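Local coordinates for nitroalkane oxidase (Podospora anserina, PDB 3MKH), which catalyses the FAD-dependent oxidation of nitroalkanes to aldehydes or ketones, releasing nitrite and turning molecular oxygen into hydrogen peroxide, at residues D160-N165 with C189-T194; R213-R218 with T252-C257. All coordinates share one frame; numbering follows the deposited sequence.

Contact 1 (D160-N165 with C189-T194); sequences DEWVIN and CRDATT. With SO4 (sulfate ion), chain G.
The benzene end of the Trp162 indole meets Asp191 and Thr193 with its CZ3-CH2 side, CZ3 coming nearest. CZ3 of Trp162 lies 3.5 Å from Asp191 OD1, and the same carbon is 3.5 Å from Thr193 OG1. The carboxylate stands at the ring edge, close to its plane, with the two flat groups turned 74° apart, so that aromatic C-H groups rather than the pi face look toward the acid; the weakly positive rim of an indole probably suits such a neighbour. The hydroxyl of Thr193 approaches the same side of the ring obliquely. Asp191 gets there because its CG is anti to the backbone N (chi1 177°), which sends the carboxylate onward beyond the strand end, beside the turn and toward the indole.

Behind this meeting lies an Asx turn, an example of an acid at a strand end organising the chain that follows it. Asp191 OD1 accepts from the backbone N of Thr193 at 2.8 Å, the donor standing above the carboxylate plane. The Thr193 hydroxyl donates a second bond, OG1 to Asp191 OD1 at 2.6 Å, and meets the syn lone pair of that oxygen. Two donors thus grip one oxygen and fix the rotation of the carboxylate, while Thr193 OG1 also takes the backbone N-H of Leu157.

Leu157 belongs to strand 154-158, which pairs with both strand 161-168 and strand 184-191 and separates them. The indole therefore spans an intervening strand of the family's beta domain, touching Leu157 and, like Asp191, Met207. Farther out, Arg190 donates from NH1 to a sulfate, at 3.0 Å from its O3, with NH2 adding a weak bond to the same oxygen; the ion probably comes from the crystallisation liquor. Arg190 NE is anchored by the carbonyl of Phe151.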
loop_
_atom_site.group_PDB
_atom_site.type_symbol
_atom_site.label_atom_id
_atom_site.label_comp_id
_atom_site.label_asym_id
_atom_site.label_seq_id
_atom_site.Cartn_x
_atom_site.Cartn_y
_atom_site.Cartn_z
ATOM N N ASP A 160 53.629 15.513 12.933
ATOM C CA ASP A 160 53.482 15.090 11.542
ATOM C C ASP A 160 52.697 13.776 11.396
ATOM O O ASP A 160 52.820 13.076 10.396
ATOM C CB ASP A 160 54.845 14.985 10.849
ATOM C CG ASP A 160 55.723 13.901 11.445
ATOM O OD1 ASP A 160 55.447 13.463 12.585
ATOM O OD2 ASP A 160 56.694 13.490 10.771
ATOM N N GLU A 161 51.895 13.438 12.391
ATOM C CA GLU A 161 51.011 12.292 12.234
ATOM C C GLU A 161 49.581 12.618 12.662
ATOM O O GLU A 161 49.357 13.410 13.576
ATOM C CB GLU A 161 51.575 11.057 12.945
ATOM C CG GLU A 161 52.201 11.327 14.291
ATOM C CD GLU A 161 52.861 10.095 14.897
ATOM O OE1 GLU A 161 53.275 9.186 14.135
ATOM O OE2 GLU A 161 52.961 10.043 16.141
ATOM N N TRP A 162 48.615 12.026 11.969
ATOM C CA TRP A 162 47.227 12.101 12.391
ATOM C C TRP A 162 46.943 10.967 13.361
ATOM O O TRP A 162 47.395 9.844 13.169
ATOM C CB TRP A 162 46.282 12.039 11.182
ATOM C CG TRP A 162 46.221 13.346 10.445
ATOM C CD1 TRP A 162 47.029 13.749 9.411
ATOM C CD2 TRP A 162 45.326 14.430 10.700
ATOM N NE1 TRP A 162 46.683 15.013 9.009
ATOM C CE2 TRP A 162 45.642 15.457 9.783
ATOM C CE3 TRP A 162 44.295 14.643 11.626
ATOM C CZ2 TRP A 162 44.958 16.672 9.758
ATOM C CZ3 TRP A 162 43.605 15.849 11.587
ATOM C CH2 TRP A 162 43.946 16.849 10.662
ATOM N N VAL A 163 46.192 11.263 14.410
ATOM C CA VAL A 163 45.900 10.258 15.415
ATOM C C VAL A 163 44.400 10.004 15.457
ATOM O O VAL A 163 43.615 10.921 15.665
ATOM C CB VAL A 163 46.426 10.682 16.795
ATOM C CG1 VAL A 163 46.132 9.606 17.828
ATOM C CG2 VAL A 163 47.927 10.941 16.718
ATOM N N ILE A 164 44.015 8.749 15.256
ATOM C CA ILE A 164 42.610 8.396 15.108
ATOM C C ILE A 164 42.100 7.617 16.316
ATOM O O ILE A 164 42.754 6.688 16.787
ATOM C CB ILE A 164 42.400 7.560 13.827
ATOM C CG1 ILE A 164 42.746 8.400 12.596
ATOM C CG2 ILE A 164 40.958 7.091 13.723
ATOM C CD1 ILE A 164 43.077 7.575 11.382
ATOM N N ASN A 165 40.929 8.011 16.806
ATOM C CA ASN A 165 40.247 7.316 17.889
ATOM C C ASN A 165 38.749 7.243 17.624
ATOM O O ASN A 165 38.115 8.235 17.240
ATOM C CB ASN A 165 40.471 8.036 19.226
ATOM C CG ASN A 165 41.870 7.849 19.769
ATOM O OD1 ASN A 165 42.228 6.769 20.230
ATOM N ND2 ASN A 165 42.672 8.908 19.718
ATOM N N CYS A 189 35.861 10.411 9.514
ATOM C CA CYS A 189 35.959 10.906 10.871
ATOM C C CYS A 189 35.886 12.426 10.911
ATOM O O CYS A 189 35.863 13.092 9.863
ATOM C CB CYS A 189 37.264 10.413 11.497
ATOM S SG CYS A 189 38.721 10.744 10.478
ATOM N N ARG A 190 35.847 12.984 12.119
ATOM C CA ARG A 190 35.899 14.434 12.238
ATOM C C ARG A 190 37.207 14.945 12.863
ATOM O O ARG A 190 37.716 14.393 13.854
ATOM C CB ARG A 190 34.665 14.984 12.954
ATOM C CG ARG A 190 34.654 14.780 14.423
ATOM C CD ARG A 190 33.454 15.440 15.067
ATOM N NE ARG A 190 33.219 14.813 16.359
ATOM C CZ ARG A 190 33.837 15.174 17.475
ATOM N NH1 ARG A 190 34.707 16.174 17.448
ATOM N NH2 ARG A 190 33.585 14.541 18.612
ATOM N N ASP A 191 37.748 15.998 12.254
ATOM C CA ASP A 191 38.970 16.631 12.722
ATOM C C ASP A 191 38.677 17.295 14.060
ATOM O O ASP A 191 37.772 18.119 14.170
ATOM C CB ASP A 191 39.413 17.677 11.699
ATOM C CG ASP A 191 40.655 18.447 12.130
ATOM O OD1 ASP A 191 41.352 18.005 13.065
ATOM O OD2 ASP A 191 40.934 19.501 11.514
ATOM N N ALA A 192 39.428 16.916 15.085
ATOM C CA ALA A 192 39.267 17.520 16.396
ATOM C C ALA A 192 40.539 18.270 16.819
ATOM O O ALA A 192 40.718 18.593 17.994
ATOM C CB ALA A 192 38.886 16.450 17.434
ATOM N N THR A 193 41.419 18.536 15.863
ATOM C CA THR A 193 42.655 19.265 16.144
ATOM C C THR A 193 42.329 20.633 16.725
ATOM O O THR A 193 42.937 21.071 17.699
ATOM C CB THR A 193 43.493 19.469 14.886
ATOM O OG1 THR A 193 43.681 18.213 14.228
ATOM C CG2 THR A 193 44.868 20.085 15.251
ATOM N N THR A 194 41.362 21.299 16.109
ATOM C CA THR A 194 40.797 22.525 16.643
ATOM C C THR A 194 39.300 22.304 16.795
ATOM O O THR A 194 38.693 21.578 16.008
ATOM C CB THR A 194 41.032 23.720 15.699
ATOM O OG1 THR A 194 40.376 23.477 14.447
ATOM C CG2 THR A 194 42.520 23.930 15.455
HETATM S S SO4 G . 36.250 16.124 21.172
HETATM O O1 SO4 G . 35.645 15.826 22.470
HETATM O O2 SO4 G . 36.599 14.865 20.514
HETATM O O3 SO4 G . 35.279 16.852 20.358
HETATM O O4 SO4 G . 37.466 16.918 21.371
#

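Contact 2 (R213-R218 with T252-C257); sequences RADLDR and TKNVLC
Asp215 and Asn254 extend their side chains from opposite directions and meet between a short helix and a 3-10 turn, with Asp215 OD2 2.8 Å from Asn254 OD1. The amide is probably modelled the wrong way round, and with it turned back this close approach may be a hydrogen bond. The planes of carboxylate and amide are 57° apart.

The helix that presents the acid begins with Arg213. Its NE donates to Asp217 OD1 at 2.9 Å, a salt bridge one turn along, reaching the syn side of that carboxylate; the other end of the guanidinium is held by Asp178 and the carbonyl of Gly181. Asp215 follows, its CG anti to the carbonyl carbon (chi1 -70°) and beside the backbone N, which folds the carboxylate back toward the start of the helix. There OD2 also accepts from the backbone N of Thr212. Leu216 packs on Val211 and Val248, seating the helix against the sheet. Arg218 closes the segment: its NH2 lies 2.9 Å from Asp215 OD1 in a second salt bridge, the acid oxygen lying in the guanidinium plane, and the same NH2 also reaches the carbonyl of Arg249. Each oxygen of Asp215 is thereby engaged, one by Arg218 and the other by Thr212.

Beyond Asn254 the chain enters a classic beta bulge, in which Leu256 and Cys257 both face Ile208. About 12 Å separates the side chain of Asp215 from that of the FAD-binding Val133. The bond from Thr212 N to the acid three residues later is one half of the capping-box pattern characteristic of helix N-termini.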
loop_
_atom_site.group_PDB
_atom_site.type_symbol
_atom_site.label_atom_id
_atom_site.label_comp_id
_atom_site.label_asym_id
_atom_site.label_seq_id
_atom_site.Cartn_x
_atom_site.Cartn_y
_atom_site.Cartn_z
ATOM N N ARG A 213 46.357 -2.255 7.087
ATOM C CA ARG A 213 46.763 -3.261 8.064
ATOM C C ARG A 213 48.209 -3.006 8.530
ATOM O O ARG A 213 48.522 -3.169 9.703
ATOM C CB ARG A 213 46.601 -4.672 7.498
ATOM C CG ARG A 213 47.132 -5.773 8.415
ATOM C CD ARG A 213 46.565 -5.704 9.847
ATOM N NE ARG A 213 46.971 -6.917 10.563
ATOM C CZ ARG A 213 46.294 -8.063 10.531
ATOM N NH1 ARG A 213 45.143 -8.135 9.872
ATOM N NH2 ARG A 213 46.756 -9.131 11.170
ATOM N N ALA A 214 49.072 -2.568 7.615
ATOM C CA ALA A 214 50.447 -2.204 7.975
ATOM C C ALA A 214 50.496 -1.085 9.027
ATOM O O ALA A 214 51.309 -1.144 9.946
ATOM C CB ALA A 214 51.244 -1.822 6.740
ATOM N N ASP A 215 49.634 -0.076 8.894
ATOM C CA ASP A 215 49.505 0.973 9.911
ATOM C C ASP A 215 49.120 0.379 11.261
ATOM O O ASP A 215 49.704 0.718 12.293
ATOM C CB ASP A 215 48.438 1.998 9.523
ATOM C CG ASP A 215 48.842 2.869 8.334
ATOM O OD1 ASP A 215 50.013 3.292 8.244
ATOM O OD2 ASP A 215 47.964 3.151 7.493
ATOM N N LEU A 216 48.116 -0.493 11.252
ATOM C CA LEU A 216 47.625 -1.106 12.486
ATOM C C LEU A 216 48.712 -1.912 13.174
ATOM O O LEU A 216 48.871 -1.827 14.385
ATOM C CB LEU A 216 46.385 -1.975 12.225
ATOM C CG LEU A 216 45.171 -1.169 11.744
ATOM C CD1 LEU A 216 43.993 -2.074 11.472
ATOM C CD2 LEU A 216 44.786 -0.086 12.760
ATOM N N ASP A 217 49.466 -2.683 12.400
ATOM C CA ASP A 217 50.525 -3.524 12.962
ATOM C C ASP A 217 51.633 -2.642 13.532
ATOM O O ASP A 217 52.214 -2.942 14.572
ATOM C CB ASP A 217 51.132 -4.437 11.889
ATOM C CG ASP A 217 50.176 -5.529 11.415
ATOM O OD1 ASP A 217 49.137 -5.780 12.075
ATOM O OD2 ASP A 217 50.489 -6.157 10.378
ATOM N N ARG A 218 51.930 -1.556 12.834
ATOM C CA ARG A 218 52.976 -0.638 13.268
ATOM C C ARG A 218 52.595 0.009 14.602
ATOM O O ARG A 218 53.432 0.172 15.492
ATOM C CB ARG A 218 53.231 0.419 12.183
ATOM C CG ARG A 218 54.187 1.527 12.586
ATOM C CD ARG A 218 54.471 2.436 11.392
ATOM N NE ARG A 218 53.241 2.901 10.749
ATOM C CZ ARG A 218 52.493 3.898 11.212
ATOM N NH1 ARG A 218 52.849 4.534 12.326
ATOM N NH2 ARG A 218 51.390 4.256 10.565
ATOM N N THR A 252 50.950 11.821 7.091
ATOM C CA THR A 252 50.037 12.730 6.420
ATOM C C THR A 252 49.669 12.255 5.015
ATOM O O THR A 252 48.625 12.628 4.489
ATOM C CB THR A 252 50.600 14.164 6.380
ATOM O OG1 THR A 252 51.880 14.145 5.742
ATOM C CG2 THR A 252 50.742 14.716 7.795
ATOM N N LYS A 253 50.507 11.424 4.408
ATOM C CA LYS A 253 50.143 10.854 3.109
ATOM C C LYS A 253 48.835 10.056 3.195
ATOM O O LYS A 253 48.140 9.898 2.191
ATOM C CB LYS A 253 51.260 9.975 2.536
ATOM C CG LYS A 253 51.575 8.729 3.334
ATOM C CD LYS A 253 52.642 7.898 2.642
ATOM C CE LYS A 253 52.971 6.651 3.430
ATOM N NZ LYS A 253 54.056 5.858 2.814
ATOM N N ASN A 254 48.503 9.562 4.392
ATOM C CA ASN A 254 47.296 8.744 4.578
ATOM C C ASN A 254 45.997 9.536 4.464
ATOM O O ASN A 254 44.913 8.953 4.324
ATOM C CB ASN A 254 47.312 8.010 5.929
ATOM C CG ASN A 254 48.083 6.699 5.889
ATOM O OD1 ASN A 254 47.588 5.654 6.338
ATOM N ND2 ASN A 254 49.298 6.744 5.390
ATOM N N VAL A 255 46.083 10.861 4.568
ATOM C CA VAL A 255 44.881 11.679 4.451
ATOM C C VAL A 255 44.386 11.681 3.002
ATOM O O VAL A 255 45.121 12.070 2.088
ATOM C CB VAL A 255 45.111 13.122 4.912
ATOM C CG1 VAL A 255 43.860 13.948 4.665
ATOM C CG2 VAL A 255 45.508 13.161 6.389
ATOM N N LEU A 256 43.152 11.221 2.796
ATOM C CA LEU A 256 42.557 11.186 1.463
ATOM C C LEU A 256 41.739 12.438 1.209
ATOM O O LEU A 256 41.874 13.073 0.164
ATOM C CB LEU A 256 41.676 9.941 1.274
ATOM C CG LEU A 256 40.933 9.850 -0.070
ATOM C CD1 LEU A 256 41.903 9.595 -1.219
ATOM C CD2 LEU A 256 39.842 8.739 -0.046
ATOM N N CYS A 257 40.874 12.782 2.157
ATOM C CA CYS A 257 40.131 14.036 2.095
ATOM C C CYS A 257 40.400 14.841 3.337
ATOM O O CYS A 257 40.060 14.410 4.439
ATOM C CB CYS A 257 38.625 13.796 1.980
ATOM S SG CYS A 257 38.194 12.706 0.609
#

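In the fold
From the N terminus, the chain passes helices 75-88 and 90-109 before entering the sheet. Contact 1 then closes the loop between strand 161-168 and the end of strand 184-191. That loop is complete before contact 2 opens, so the two stand in series, neither nesting nor crossing. After strand 206-212 the chain forms helix 213-219, runs through strands 224-228 and 242-251, and returns at 252-257 to close contact 2, tying the helix to the turn beyond the long strand. Their centres lie about 12 Å apart, and both reach the same sheet. They also touch: Trp162 NE1 packs 3.4 Å from Val255 CG2, while Asp160 O approaches Thr252 CG2.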